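Local coordinates for protein enoyl-CoA hydratase (Mycobacterium avium subsp. paratuberculosis, PDB 4LK5) that probably hydrates 2-enoyl-coenzyme A thioesters, adding water across their double bond, as a trimeric member of the enoyl-CoA hydratase/isomerase (crotonase-like) family, at residues G44-T49 with E72-D77; A35-T40 with T65-A70; E113-I118 with R260-Q265; A124-P129 with A245-T250. One frame throughout, in Å; residues are numbered along the deposited sequence.

Interaction 1: residues G44-T49 with E72-D77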
loop_
_atom_site.group_PDB
_atom_site.type_symbol
_atom_site.label_atom_id
_atom_site.label_comp_id
_atom_site.label_asym_id
_atom_site.label_seq_id
_atom_site.Cartn_x
_atom_site.Cartn_y
_atom_site.Cartn_z
ATOM N N GLY C 44 -6.579 7.757 32.456
ATOM C CA GLY C 44 -5.629 7.831 31.334
ATOM C C GLY C 44 -6.231 7.762 29.938
ATOM O O GLY C 44 -5.503 7.651 28.953
ATOM N N VAL C 45 -7.552 7.878 29.863
ATOM C CA VAL C 45 -8.310 7.727 28.641
ATOM C C VAL C 45 -9.015 9.028 28.265
ATOM O O VAL C 45 -9.936 9.501 28.945
ATOM C CB VAL C 45 -9.351 6.624 28.811
ATOM C CG1 VAL C 45 -10.136 6.365 27.517
ATOM C CG2 VAL C 45 -8.655 5.356 29.289
ATOM N N PHE C 46 -8.582 9.583 27.151
ATOM C CA PHE C 46 -9.002 10.888 26.715
ATOM C C PHE C 46 -9.994 10.605 25.622
ATOM O O PHE C 46 -9.613 10.071 24.576
ATOM C CB PHE C 46 -7.763 11.590 26.209
ATOM C CG PHE C 46 -7.932 13.029 25.899
ATOM C CD1 PHE C 46 -7.713 13.985 26.873
ATOM C CD2 PHE C 46 -8.211 13.441 24.601
ATOM C CE1 PHE C 46 -7.832 15.336 26.569
ATOM C CE2 PHE C 46 -8.331 14.778 24.282
ATOM C CZ PHE C 46 -8.137 15.733 25.261
ATOM N N SER C 47 -11.277 10.856 25.889
ATOM C CA SER C 47 -12.310 10.632 24.885
ATOM C C SER C 47 -12.692 11.946 24.287
ATOM O O SER C 47 -12.629 12.983 24.928
ATOM C CB SER C 47 -13.574 9.946 25.433
ATOM O OG SER C 47 -13.269 8.821 26.247
ATOM N N VAL C 48 -13.116 11.880 23.044
ATOM C CA VAL C 48 -13.471 13.038 22.304
ATOM C C VAL C 48 -14.687 12.605 21.514
ATOM O O VAL C 48 -14.603 11.716 20.674
ATOM C CB VAL C 48 -12.289 13.482 21.414
ATOM C CG1 VAL C 48 -12.746 14.469 20.362
ATOM C CG2 VAL C 48 -11.192 14.129 22.258
ATOM N N THR C 49 -15.825 13.224 21.797
ATOM C CA THR C 49 -17.067 12.741 21.262
ATOM C C THR C 49 -17.888 13.884 20.666
ATOM O O THR C 49 -18.302 14.809 21.362
ATOM C CB THR C 49 -17.830 11.991 22.356
ATOM O OG1 THR C 49 -16.912 11.131 23.058
ATOM C CG2 THR C 49 -18.987 11.170 21.771
ATOM N N GLU C 72 -4.207 18.687 20.303
ATOM C CA GLU C 72 -2.968 19.348 20.737
ATOM C C GLU C 72 -2.791 19.295 22.272
ATOM O O GLU C 72 -1.714 18.911 22.755
ATOM C CB GLU C 72 -2.892 20.776 20.221
ATOM C CG GLU C 72 -2.689 20.853 18.716
ATOM C CD GLU C 72 -2.578 22.283 18.241
ATOM O OE1 GLU C 72 -3.133 23.170 18.925
ATOM O OE2 GLU C 72 -1.950 22.522 17.192
ATOM N N TYR C 73 -3.845 19.622 23.029
ATOM C CA TYR C 73 -3.778 19.536 24.497
ATOM C C TYR C 73 -3.297 18.165 24.991
ATOM O O TYR C 73 -2.467 18.062 25.891
ATOM C CB TYR C 73 -5.137 19.826 25.142
ATOM C CG TYR C 73 -5.064 19.612 26.611
ATOM C CD1 TYR C 73 -4.302 20.482 27.412
ATOM C CD2 TYR C 73 -5.679 18.515 27.209
ATOM C CE1 TYR C 73 -4.183 20.278 28.774
ATOM C CE2 TYR C 73 -5.580 18.304 28.578
ATOM C CZ TYR C 73 -4.827 19.183 29.356
ATOM O OH TYR C 73 -4.708 18.974 30.717
ATOM N N ALA C 74 -3.826 17.116 24.380
ATOM C CA ALA C 74 -3.551 15.759 24.797
ATOM C C ALA C 74 -2.105 15.303 24.580
ATOM O O ALA C 74 -1.687 14.291 25.159
ATOM C CB ALA C 74 -4.505 14.824 24.088
ATOM N N ALA C 75 -1.349 16.016 23.742
ATOM C CA ALA C 75 0.069 15.705 23.548
ATOM C C ALA C 75 0.913 16.165 24.721
ATOM O O ALA C 75 1.967 15.585 24.966
ATOM C CB ALA C 75 0.591 16.334 22.265
ATOM N N THR C 76 0.457 17.215 25.422
ATOM C CA THR C 76 1.196 17.807 26.555
ATOM C C THR C 76 0.926 17.022 27.842
ATOM O O THR C 76 1.831 16.752 28.625
ATOM C CB THR C 76 0.843 19.319 26.794
ATOM O OG1 THR C 76 -0.471 19.485 27.383
ATOM C CG2 THR C 76 0.923 20.114 25.495
ATOM N N ASP C 77 -0.328 16.630 28.030
ATOM C CA ASP C 77 -0.807 16.153 29.325
ATOM C C ASP C 77 -0.310 14.736 29.692
ATOM O O ASP C 77 -0.712 13.753 29.063
ATOM C CB ASP C 77 -2.341 16.213 29.348
ATOM C CG ASP C 77 -2.896 16.110 30.742
ATOM O OD1 ASP C 77 -2.761 15.021 31.341
ATOM O OD2 ASP C 77 -3.438 17.121 31.240
#
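F46 reaches from its strand to the facing helix, where its ring meets A74 and Y73. The main interaction is a CH-pi contact: the methyl CB of A74 sits almost squarely over one face of the phenyl ring, 3.9 Å from the F46 ring centroid and only 11° off the ring normal. With CG of F46 anti to the backbone N (chi1 -171°), the ring extends out from the sheet and presents that face to the helix. Alanine suits the spot because a single methyl matches the flat ring while the helix backbone stays near the strand, the CA atoms of F46 and A74 being 7.6 Å apart.

The second apolar contact is between the two aromatic residues. CE1 of F46 lies 3.9 Å from CD2 of Y73, at the edge of the tyrosine ring and close to its plane, so the rings touch without stacking.

No hydrogen bond crosses the contact. Within 72-77, the carbonyl O of Y73 accepts from T76 N and also from T76 OG1, the latter at 2.9 Å, in the carbonyl plane and on a lone pair. The threonine hydroxyl thus bonds back to the carbonyl three residues earlier.

Strand 45-50 and helix 61-76 are the first two elements of a beta-alpha-beta unit completed by strand 82-87. F46 also packs on V83 and V80, and its backbone pairs with V82 and R84. V45 packs against I228 and L232 of helix 217-233, while A75 rests on L128 and P129.

Interaction 2: residues A35-T40 with T65-A70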
loop_
_atom_site.group_PDB
_atom_site.type_symbol
_atom_site.label_atom_id
_atom_site.label_comp_id
_atom_site.label_asym_id
_atom_site.label_seq_id
_atom_site.Cartn_x
_atom_site.Cartn_y
_atom_site.Cartn_z
ATOM N N ALA C 35 -19.419 23.897 22.154
ATOM C CA ALA C 35 -20.760 23.427 21.913
ATOM C C ALA C 35 -20.787 22.344 20.829
ATOM O O ALA C 35 -20.314 22.563 19.714
ATOM C CB ALA C 35 -21.653 24.589 21.523
ATOM N N GLY C 36 -21.368 21.190 21.165
ATOM C CA GLY C 36 -21.507 20.057 20.241
ATOM C C GLY C 36 -20.398 19.027 20.417
ATOM O O GLY C 36 -20.330 18.057 19.656
ATOM N N LEU C 37 -19.533 19.226 21.417
ATOM C CA LEU C 37 -18.323 18.427 21.561
ATOM C C LEU C 37 -17.942 18.161 23.015
ATOM O O LEU C 37 -17.522 19.077 23.734
ATOM C CB LEU C 37 -17.136 19.110 20.871
ATOM C CG LEU C 37 -15.839 18.287 20.958
ATOM C CD1 LEU C 37 -15.917 17.144 19.966
ATOM C CD2 LEU C 37 -14.569 19.103 20.740
ATOM N N ASP C 38 -18.030 16.896 23.416
ATOM C CA ASP C 38 -17.644 16.483 24.760
ATOM C C ASP C 38 -16.227 15.913 24.780
ATOM O O ASP C 38 -15.895 15.035 23.982
ATOM C CB ASP C 38 -18.637 15.443 25.283
ATOM C CG ASP C 38 -20.080 15.916 25.181
ATOM O OD1 ASP C 38 -20.373 17.079 25.562
ATOM O OD2 ASP C 38 -20.920 15.122 24.710
ATOM N N VAL C 39 -15.416 16.435 25.695
ATOM C CA VAL C 39 -14.062 15.973 25.945
ATOM C C VAL C 39 -13.946 15.556 27.405
ATOM O O VAL C 39 -14.428 16.244 28.289
ATOM C CB VAL C 39 -13.014 17.083 25.692
ATOM C CG1 VAL C 39 -11.598 16.561 25.911
ATOM C CG2 VAL C 39 -13.151 17.660 24.287
ATOM N N THR C 40 -13.248 14.455 27.645
ATOM C CA THR C 40 -13.203 13.801 28.938
ATOM C C THR C 40 -11.879 13.064 29.051
ATOM O O THR C 40 -11.431 12.417 28.102
ATOM C CB THR C 40 -14.332 12.748 29.025
ATOM O OG1 THR C 40 -15.587 13.406 29.212
ATOM C CG2 THR C 40 -14.112 11.727 30.164
ATOM N N THR C 65 -12.297 23.184 15.227
ATOM C CA THR C 65 -11.309 23.888 16.070
ATOM C C THR C 65 -11.148 23.239 17.444
ATOM O O THR C 65 -10.057 23.229 18.012
ATOM C CB THR C 65 -11.672 25.390 16.221
ATOM O OG1 THR C 65 -11.614 26.014 14.923
ATOM C CG2 THR C 65 -10.698 26.134 17.240
ATOM N N GLY C 66 -12.230 22.648 17.943
ATOM C CA GLY C 66 -12.227 22.050 19.266
ATOM C C GLY C 66 -11.449 20.757 19.361
ATOM O O GLY C 66 -10.650 20.572 20.287
ATOM N N ILE C 67 -11.705 19.856 18.408
ATOM C CA ILE C 67 -11.029 18.549 18.324
ATOM C C ILE C 67 -9.543 18.818 18.097
ATOM O O ILE C 67 -8.683 18.267 18.774
ATOM C CB ILE C 67 -11.591 17.714 17.142
ATOM C CG1 ILE C 67 -13.069 17.390 17.341
ATOM C CG2 ILE C 67 -10.825 16.409 16.932
ATOM C CD1 ILE C 67 -13.832 17.495 16.051
ATOM N N ALA C 68 -9.248 19.704 17.153
ATOM C CA ALA C 68 -7.887 20.131 16.952
ATOM C C ALA C 68 -7.253 20.567 18.270
ATOM O O ALA C 68 -6.224 20.025 18.636
ATOM C CB ALA C 68 -7.811 21.223 15.889
ATOM N N ASP C 69 -7.892 21.474 19.016
ATOM C CA ASP C 69 -7.302 22.006 20.285
ATOM C C ASP C 69 -7.117 20.901 21.308
ATOM O O ASP C 69 -6.074 20.764 21.957
ATOM C CB ASP C 69 -8.193 23.116 20.905
ATOM C CG ASP C 69 -8.170 24.455 20.111
ATOM O OD1 ASP C 69 -7.295 24.670 19.253
ATOM O OD2 ASP C 69 -9.034 25.316 20.359
ATOM N N ALA C 70 -8.166 20.113 21.459
ATOM C CA ALA C 70 -8.142 18.913 22.280
ATOM C C ALA C 70 -7.013 17.910 21.898
ATOM O O ALA C 70 -6.330 17.333 22.790
ATOM C CB ALA C 70 -9.507 18.234 22.185
#
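L37 carries most of this apolar contact, sending its two methyls onto the backbone and side chain of the helix around G66 and I67. CD2 of L37 rests 3.8 Å from the carbonyl carbon of G66 and equally far from the backbone N of I67. Glycine fits here because, with no side chain on the helix surface, the leucine can lie directly against the peptide link. The other branch, CD1 of L37, lies 3.9 Å from CG1 of I67, the two side chains crossing at about a right angle. I67 holds CG1 beside its own backbone N (chi1 -63°), on the flank where the leucine arrives.

One turn further along, CG2 of V39 meets the methyl CB of A70 at 4.2 Å, a looser touch at the exposed border. L37 and V39, two apart on the strand, meet residues four apart on the helix, G66 and A70. This match follows from the strand and helix segments running nearly parallel, at 11°, with axes 9.7 Å apart. Such helix-on-sheet packing belongs to the crotonase fold; here it covers strand 37-41, an edge strand of the sheet within this chain, which pairs antiparallel with strand 45-50.

Polar bonds lie off the interface. D38 OD2 accepts from N51 ND2, just past strand 45-50. On the helix, T65 OG1 bonds to V61 O and E117 OE1, and D69 forms a salt bridge with R120 of helix 113-127.

Interaction 3: residues E113-I118 with R260-Q265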
loop_
_atom_site.group_PDB
_atom_site.type_symbol
_atom_site.label_atom_id
_atom_site.label_comp_id
_atom_site.label_asym_id
_atom_site.label_seq_id
_atom_site.Cartn_x
_atom_site.Cartn_y
_atom_site.Cartn_z
ATOM N N GLU C 113 -10.839 29.095 6.446
ATOM C CA GLU C 113 -10.347 28.617 7.731
ATOM C C GLU C 113 -10.738 27.136 8.006
ATOM O O GLU C 113 -10.023 26.434 8.712
ATOM C CB GLU C 113 -10.870 29.550 8.870
ATOM C CG GLU C 113 -9.955 29.686 10.098
ATOM C CD GLU C 113 -10.625 30.251 11.375
ATOM O OE1 GLU C 113 -11.862 30.517 11.421
ATOM O OE2 GLU C 113 -9.887 30.430 12.375
ATOM N N ILE C 114 -11.871 26.677 7.479
ATOM C CA ILE C 114 -12.312 25.284 7.684
ATOM C C ILE C 114 -11.135 24.355 7.360
ATOM O O ILE C 114 -10.760 23.483 8.139
ATOM C CB ILE C 114 -13.477 24.812 6.757
ATOM C CG1 ILE C 114 -14.213 25.977 6.090
ATOM C CG2 ILE C 114 -14.445 23.907 7.509
ATOM C CD1 ILE C 114 -15.426 25.570 5.259
ATOM N N ILE C 115 -10.535 24.582 6.207
ATOM C CA ILE C 115 -9.496 23.689 5.741
ATOM C C ILE C 115 -8.229 23.760 6.588
ATOM O O ILE C 115 -7.635 22.722 6.917
ATOM C CB ILE C 115 -9.138 23.968 4.286
ATOM C CG1 ILE C 115 -10.405 23.878 3.437
ATOM C CG2 ILE C 115 -8.120 22.937 3.811
ATOM C CD1 ILE C 115 -10.332 24.652 2.146
ATOM N N LEU C 116 -7.820 24.982 6.919
ATOM C CA LEU C 116 -6.648 25.197 7.775
ATOM C C LEU C 116 -6.799 24.467 9.092
ATOM O O LEU C 116 -5.828 24.037 9.671
ATOM C CB LEU C 116 -6.454 26.688 8.071
ATOM C CG LEU C 116 -5.386 27.576 7.418
ATOM C CD1 LEU C 116 -5.006 27.119 6.021
ATOM C CD2 LEU C 116 -5.872 29.037 7.411
ATOM N N GLU C 117 -8.020 24.352 9.575
ATOM C CA GLU C 117 -8.245 23.779 10.868
ATOM C C GLU C 117 -8.398 22.272 10.759
ATOM O O GLU C 117 -7.991 21.541 11.689
ATOM C CB GLU C 117 -9.480 24.399 11.528
ATOM C CG GLU C 117 -9.316 25.865 11.872
ATOM C CD GLU C 117 -8.400 26.078 13.050
ATOM O OE1 GLU C 117 -8.891 25.953 14.196
ATOM O OE2 GLU C 117 -7.199 26.377 12.839
ATOM N N ILE C 118 -9.005 21.817 9.650
ATOM C CA ILE C 118 -9.004 20.397 9.313
ATOM C C ILE C 118 -7.552 19.953 9.367
ATOM O O ILE C 118 -7.213 18.931 9.987
ATOM C CB ILE C 118 -9.443 20.102 7.880
ATOM C CG1 ILE C 118 -10.871 20.538 7.584
ATOM C CG2 ILE C 118 -9.297 18.614 7.583
ATOM C CD1 ILE C 118 -11.895 19.992 8.516
ATOM N N ARG C 260 -1.622 20.760 -0.756
ATOM C CA ARG C 260 -2.254 20.705 -2.080
ATOM C C ARG C 260 -3.728 20.812 -1.932
ATOM O O ARG C 260 -4.370 21.387 -2.763
ATOM C CB ARG C 260 -2.055 19.390 -2.794
ATOM C CG ARG C 260 -0.739 19.189 -3.480
ATOM C CD ARG C 260 -0.566 17.726 -3.838
ATOM N NE ARG C 260 0.852 17.443 -3.761
ATOM C CZ ARG C 260 1.444 16.499 -3.035
ATOM N NH1 ARG C 260 0.783 15.593 -2.289
ATOM N NH2 ARG C 260 2.756 16.454 -3.104
ATOM N N GLU C 261 -4.248 20.167 -0.894
ATOM C CA GLU C 261 -5.679 20.081 -0.621
ATOM C C GLU C 261 -6.231 21.469 -0.291
ATOM O O GLU C 261 -7.266 21.850 -0.834
ATOM C CB GLU C 261 -5.960 19.044 0.507
ATOM C CG GLU C 261 -5.699 17.594 0.050
ATOM C CD GLU C 261 -5.707 16.491 1.139
ATOM O OE1 GLU C 261 -6.000 16.759 2.351
ATOM O OE2 GLU C 261 -5.426 15.317 0.746
ATOM N N PHE C 262 -5.505 22.219 0.549
ATOM C CA PHE C 262 -5.776 23.637 0.800
ATOM C C PHE C 262 -5.866 24.510 -0.472
ATOM O O PHE C 262 -6.893 25.136 -0.704
ATOM C CB PHE C 262 -4.736 24.235 1.720
ATOM C CG PHE C 262 -4.976 25.680 1.987
ATOM C CD1 PHE C 262 -6.034 26.072 2.786
ATOM C CD2 PHE C 262 -4.178 26.654 1.405
ATOM C CE1 PHE C 262 -6.279 27.407 3.016
ATOM C CE2 PHE C 262 -4.415 28.001 1.643
ATOM C CZ PHE C 262 -5.471 28.372 2.445
ATOM N N ASP C 263 -4.812 24.531 -1.287
ATOM C CA ASP C 263 -4.824 25.256 -2.581
ATOM C C ASP C 263 -5.902 24.789 -3.554
ATOM O O ASP C 263 -6.368 25.535 -4.378
ATOM C CB ASP C 263 -3.494 25.096 -3.320
ATOM C CG ASP C 263 -2.294 25.617 -2.528
ATOM O OD1 ASP C 263 -2.422 26.535 -1.684
ATOM O OD2 ASP C 263 -1.202 25.082 -2.760
ATOM N N GLY C 264 -6.275 23.532 -3.483
ATOM C CA GLY C 264 -7.266 23.016 -4.388
ATOM C C GLY C 264 -8.685 23.243 -3.911
ATOM O O GLY C 264 -9.516 23.645 -4.720
ATOM N N GLN C 265 -8.964 22.981 -2.621
ATOM C CA GLN C 265 -10.312 23.143 -2.089
ATOM C C GLN C 265 -10.691 24.588 -2.094
ATOM O O GLN C 265 -11.838 24.870 -2.399
ATOM C CB GLN C 265 -10.519 22.651 -0.646
ATOM C CG GLN C 265 -10.777 21.182 -0.440
ATOM C CD GLN C 265 -12.078 20.602 -0.981
ATOM O OE1 GLN C 265 -12.362 20.659 -2.163
ATOM N NE2 GLN C 265 -12.767 19.875 -0.134
#
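I115 and L116 meet F262 where helices 113-127 and 254-269 pass antiparallel, the two short segments at 166° with axes 9.9 Å apart. Just before them, I114 faces elsewhere, packing on V61 and I64 of helix 61-76. I115 uses both its branches. With CG1 beside the backbone N (chi1 -56°), CG2 is left anti to it and comes to the edge of the F262 ring, near its plane, 3.9 Å from CD1 of F262. The other branch ends in CD1, which lies 3.4 Å from CB of Q265. A beta-branched residue suits this place, since it reaches two points about a turn apart on the facing helix.

L116 follows on the exposed border. Its CD1 approaches CE1 of F262 at 3.3 Å, coming in obliquely, so that the phenyl ring is touched by both neighbouring side chains. Phenylalanine is long enough to span the gap.

The chemistry across the helices is wholly apolar. Q265 offers only its aliphatic base, and bends its amide away to D174 and the backbone N of M172, so the buried polar end is satisfied elsewhere; no hydrogen bond crosses, and the contact between these segments is one of packing.

Interaction 4: residues A124-P129 with A245-T250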
loop_
_atom_site.group_PDB
_atom_site.type_symbol
_atom_site.label_atom_id
_atom_site.label_comp_id
_atom_site.label_asym_id
_atom_site.label_seq_id
_atom_site.Cartn_x
_atom_site.Cartn_y
_atom_site.Cartn_z
ATOM N N ALA C 124 -2.502 17.101 14.275
ATOM C CA ALA C 124 -2.439 16.932 15.735
ATOM C C ALA C 124 -2.563 15.461 16.037
ATOM O O ALA C 124 -1.851 14.949 16.883
ATOM C CB ALA C 124 -3.524 17.719 16.443
ATOM N N ILE C 125 -3.444 14.775 15.304
ATOM C CA ILE C 125 -3.572 13.330 15.483
ATOM C C ILE C 125 -2.300 12.579 15.130
ATOM O O ILE C 125 -1.864 11.777 15.903
ATOM C CB ILE C 125 -4.758 12.750 14.729
ATOM C CG1 ILE C 125 -6.037 13.253 15.373
ATOM C CG2 ILE C 125 -4.756 11.224 14.792
ATOM C CD1 ILE C 125 -7.249 13.056 14.499
ATOM N N ALA C 126 -1.714 12.854 13.977
ATOM C CA ALA C 126 -0.475 12.186 13.539
ATOM C C ALA C 126 0.707 12.475 14.472
ATOM O O ALA C 126 1.581 11.629 14.669
ATOM C CB ALA C 126 -0.128 12.590 12.097
ATOM N N ALA C 127 0.751 13.681 15.008
ATOM C CA ALA C 127 1.835 14.075 15.909
ATOM C C ALA C 127 1.651 13.571 17.373
ATOM O O ALA C 127 2.574 13.675 18.171
ATOM C CB ALA C 127 1.975 15.594 15.891
ATOM N N LEU C 128 0.483 13.022 17.710
ATOM C CA LEU C 128 0.167 12.660 19.109
ATOM C C LEU C 128 0.930 11.406 19.659
ATOM O O LEU C 128 0.688 10.288 19.198
ATOM C CB LEU C 128 -1.345 12.456 19.206
ATOM C CG LEU C 128 -2.095 12.346 20.548
ATOM C CD1 LEU C 128 -1.364 13.064 21.658
ATOM C CD2 LEU C 128 -3.525 12.896 20.404
ATOM N N PRO C 129 1.836 11.578 20.641
ATOM C CA PRO C 129 2.665 10.460 21.163
ATOM C C PRO C 129 1.922 9.373 21.975
ATOM O O PRO C 129 2.460 8.828 22.943
ATOM C CB PRO C 129 3.701 11.153 22.059
ATOM C CG PRO C 129 3.582 12.607 21.788
ATOM C CD PRO C 129 2.213 12.870 21.237
ATOM N N ALA C 245 7.284 6.151 14.640
ATOM C CA ALA C 245 8.121 5.495 13.658
ATOM C C ALA C 245 7.324 5.017 12.424
ATOM O O ALA C 245 7.784 5.147 11.297
ATOM C CB ALA C 245 8.824 4.319 14.294
ATOM N N ILE C 246 6.151 4.450 12.637
ATOM C CA ILE C 246 5.379 3.960 11.515
ATOM C C ILE C 246 4.830 5.157 10.750
ATOM O O ILE C 246 4.858 5.167 9.501
ATOM C CB ILE C 246 4.257 3.028 11.965
ATOM C CG1 ILE C 246 4.838 2.014 12.942
ATOM C CG2 ILE C 246 3.642 2.301 10.799
ATOM C CD1 ILE C 246 3.969 0.822 13.224
ATOM N N ASN C 247 4.374 6.170 11.501
ATOM C CA ASN C 247 3.858 7.376 10.885
ATOM C C ASN C 247 4.903 8.041 10.031
ATOM O O ASN C 247 4.604 8.443 8.905
ATOM C CB ASN C 247 3.307 8.345 11.917
ATOM C CG ASN C 247 1.810 8.185 12.122
ATOM O OD1 ASN C 247 1.179 8.980 12.810
ATOM N ND2 ASN C 247 1.246 7.133 11.579
ATOM N N ALA C 248 6.123 8.119 10.551
ATOM C CA ALA C 248 7.215 8.764 9.849
ATOM C C ALA C 248 7.616 7.984 8.600
ATOM O O ALA C 248 8.061 8.588 7.647
ATOM C CB ALA C 248 8.423 8.938 10.763
ATOM N N ALA C 249 7.459 6.668 8.610
ATOM C CA ALA C 249 7.686 5.861 7.418
ATOM C C ALA C 249 6.553 5.879 6.365
ATOM O O ALA C 249 6.842 5.798 5.161
ATOM C CB ALA C 249 7.982 4.434 7.793
ATOM N N THR C 250 5.297 6.027 6.807
ATOM C CA THR C 250 4.112 5.967 5.930
ATOM C C THR C 250 3.438 7.281 5.530
ATOM O O THR C 250 2.626 7.269 4.596
ATOM C CB THR C 250 2.973 5.192 6.618
ATOM O OG1 THR C 250 2.771 5.715 7.937
ATOM C CG2 THR C 250 3.303 3.736 6.702
#
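A126 and N247 are the two residues that meet here, helix 113-127 being approached near A126 by the last turns of helix 236-250. Along that second helix, A245 comes first; its small side chain packs on M172 of the third subunit. The carbonyl O of I246, within its own helix, accepts from two donors, T250 N and T250 OG1.

N247 points at the other helix and is the residue of 245-250 that touches A126. Its amide end lies near the backbone of A126, with the modelled OD1 3.3 Å from A126 O. The amide has probably been built turned over, so which of its outer atoms faces the carbonyl is uncertain. A small residue such as A126 allows that end to come close to the main chain. The same carbonyl, with that of L128, also receives weak hydrogen bonds from K243 NZ; a positive charge there would probably be favourable to the two carbonyls.

A249 packs on S178 of the third subunit. T250 closes the helix, its OG1 2.7 Å from I246 O and 39° out of the carbonyl plane, a threonine folding its hydroxyl back onto the preceding turn; it packs on R187 of the third subunit, as does N247. Helix 236-250 therefore lies between helix 113-127 of its own chain and the third subunit, as expected of the C-terminal helical region through which crotonase-fold enzymes form trimers.

How the interactions relate
From the N terminus, interaction 2 opens first at 35-40 and closes when 65-70 packs on strand 37-41; interaction 1 opens inside that loop at 44-49 and closes later at 72-77, so the two cross. They share helix 61-76 and neighbouring strands of one sheet, joined by backbone bonds such as S47 N to T40 O. Interactions 3 and 4 come after both, each starting on helix 113-127. Interaction 3 closes a long loop at 260-265, and interaction 4, closing at 245-250, is nested inside it. Helix 113-127, lying against helix 61-76, thus links the sheet layer to the C-terminal helices 236-250 and 254-269.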